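Side-chain contact in beta-galactosidase/beta-glucuronidase (Faecalibacterium prausnitzii L2-6, PDB 6MVF), which is a flavin mononucleotide-binding beta-glucuronidase of glycoside hydrolase family 2 from a human gut bacterium: residues L556-D560 with R561-K565. Sequence-based numbering, arbitrary orientation.
Sequences LVTID and RKTRK
Two donors grip OD1 of Asp560 from opposite faces of the carboxylate plane: the backbone N of Lys562 at 2.9 Å on the anti side, and the hydroxyl OG1 of Thr558 at 2.8 Å on the syn side. With CG of Asp560 set between the backbone N and the carbonyl carbon (chi1 56°), OD1 lies within reach of both. Having given its proton to Asp560, OG1 of Thr558 still accepts from the backbone N of Thr563 at 3.0 Å, so one hydroxyl serves partners on the two sides of the turn. Replacing Thr558 by alanine removes that hydroxyl and is likely to leave Thr563 N without its acceptor and Asp560 OD1 with the Lys562 bond alone of the two. A water bridges OD2 of Asp560 and OG1 of Thr563. These side chains brace a type I beta turn from Thr558 to Arg561, closed by Arg561 N on Thr558 O; the Asp560-Lys562 bond makes an Asx turn that overlaps it. The case illustrates how a side chain can stand in for a backbone acceptor: Thr558 O is taken by the turn, and the hydroxyl receives Thr563 N instead. The chain reverses here, and a single beta bridge pairs Val557 with Arg564 in the loop leading to helix 566-575 of the TIM barrel domain. Thr558 N meets Thr563 O at 2.9 Å, and Lys565 N binds Leu556 O. On the bridge, CG2 of Val557 lies alongside CG of Arg564 at 4.2 Å. Arg561, bent at chi2 (55°), doubles back to place NH1 3.0 Å from Ile559 O, above the carbonyl plane, while its NE forms a salt bridge with Asp320 and its guanidinium a cation-pi contact with Phe536. OD2 of Asp560 also accepts from Ala266 N of the second subunit.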
loop_
_atom_site.group_PDB
_atom_site.type_symbol
_atom_site.label_atom_id
_atom_site.label_comp_id
_atom_site.label_asym_id
_atom_site.label_seq_id
_atom_site.Cartn_x
_atom_site.Cartn_y
_atom_site.Cartn_z
ATOM N N LEU A 556 8.354 5.779 -32.215
ATOM C CA LEU A 556 7.048 6.408 -32.147
ATOM C C LEU A 556 6.908 7.228 -30.874
ATOM O O LEU A 556 6.022 8.083 -30.793
ATOM C CB LEU A 556 5.936 5.354 -32.210
ATOM C CG LEU A 556 5.894 4.371 -33.378
ATOM C CD1 LEU A 556 4.949 3.179 -33.068
ATOM C CD2 LEU A 556 5.464 5.083 -34.652
ATOM N N VAL A 557 7.788 6.986 -29.903
ATOM C CA VAL A 557 7.788 7.608 -28.585
ATOM C C VAL A 557 9.241 7.911 -28.247
ATOM O O VAL A 557 10.150 7.206 -28.699
ATOM C CB VAL A 557 7.137 6.675 -27.527
ATOM C CG1 VAL A 557 7.144 7.281 -26.134
ATOM C CG2 VAL A 557 5.707 6.336 -27.936
ATOM N N THR A 558 9.467 8.972 -27.455
ATOM C CA THR A 558 10.833 9.369 -27.131
ATOM C C THR A 558 11.457 8.426 -26.101
ATOM O O THR A 558 10.782 7.620 -25.444
ATOM C CB THR A 558 10.892 10.801 -26.611
ATOM O OG1 THR A 558 9.960 10.956 -25.535
ATOM C CG2 THR A 558 10.600 11.797 -27.739
ATOM N N ILE A 559 12.780 8.554 -25.961
ATOM C CA ILE A 559 13.576 7.599 -25.199
ATOM C C ILE A 559 13.330 7.717 -23.693
ATOM O O ILE A 559 13.586 6.775 -22.940
ATOM C CB ILE A 559 15.051 7.805 -25.580
ATOM C CG1 ILE A 559 15.893 6.614 -25.154
ATOM C CG2 ILE A 559 15.577 9.101 -25.014
ATOM C CD1 ILE A 559 17.361 6.816 -25.391
ATOM N N ASP A 560 12.829 8.851 -23.232
ATOM C CA ASP A 560 12.460 9.026 -21.841
ATOM C C ASP A 560 11.016 8.593 -21.574
ATOM O O ASP A 560 10.514 8.791 -20.467
ATOM C CB ASP A 560 12.692 10.492 -21.436
ATOM C CG ASP A 560 11.940 11.482 -22.324
ATOM O OD1 ASP A 560 10.916 11.089 -22.943
ATOM O OD2 ASP A 560 12.377 12.661 -22.410
ATOM N N ARG A 561 10.348 8.012 -22.574
ATOM C CA ARG A 561 8.969 7.527 -22.526
ATOM C C ARG A 561 7.952 8.634 -22.327
ATOM O O ARG A 561 6.791 8.341 -22.066
ATOM C CB ARG A 561 8.768 6.456 -21.440
ATOM C CG ARG A 561 9.045 5.026 -21.913
ATOM C CD ARG A 561 10.450 4.874 -22.524
ATOM N NE ARG A 561 10.867 3.489 -22.731
ATOM C CZ ARG A 561 11.982 3.134 -23.371
ATOM N NH1 ARG A 561 12.794 4.063 -23.866
ATOM N NH2 ARG A 561 12.289 1.847 -23.522
ATOM N N LYS A 562 8.346 9.898 -22.462
ATOM C CA LYS A 562 7.465 11.012 -22.124
ATOM C C LYS A 562 6.638 11.535 -23.298
ATOM O O LYS A 562 5.488 11.943 -23.097
ATOM C CB LYS A 562 8.284 12.163 -21.533
ATOM C CG LYS A 562 8.816 11.886 -20.154
ATOM C CD LYS A 562 9.232 13.168 -19.447
ATOM C CE LYS A 562 9.569 12.874 -18.000
ATOM N NZ LYS A 562 8.461 12.117 -17.354
ATOM N N THR A 563 7.189 11.556 -24.516
ATOM C CA THR A 563 6.599 12.296 -25.627
ATOM C C THR A 563 6.253 11.343 -26.761
ATOM O O THR A 563 7.140 10.741 -27.376
ATOM C CB THR A 563 7.533 13.414 -26.114
ATOM O OG1 THR A 563 7.819 14.297 -25.032
ATOM C CG2 THR A 563 6.879 14.234 -27.206
ATOM N N ARG A 564 4.961 11.230 -27.037
ATOM C CA ARG A 564 4.453 10.478 -28.167
ATOM C C ARG A 564 4.559 11.330 -29.424
ATOM O O ARG A 564 3.974 12.424 -29.497
ATOM C CB ARG A 564 3.010 10.078 -27.905
ATOM C CG ARG A 564 2.849 9.118 -26.741
ATOM C CD ARG A 564 1.476 9.264 -26.099
ATOM N NE ARG A 564 1.256 8.264 -25.061
ATOM C CZ ARG A 564 1.844 8.295 -23.866
ATOM N NH1 ARG A 564 2.684 9.287 -23.560
ATOM N NH2 ARG A 564 1.605 7.324 -22.982
ATOM N N LYS A 565 5.304 10.836 -30.411
ATOM C CA LYS A 565 5.407 11.571 -31.653
ATOM C C LYS A 565 4.100 11.450 -32.431
ATOM O O LYS A 565 3.212 10.666 -32.091
ATOM C CB LYS A 565 6.591 11.065 -32.465
ATOM C CG LYS A 565 7.903 11.141 -31.725
ATOM C CD LYS A 565 9.002 10.565 -32.565
ATOM C CE LYS A 565 10.230 10.352 -31.739
ATOM N NZ LYS A 565 11.225 9.596 -32.547
HETATM O O HOH W 1 10.371 14.037 -24.381
#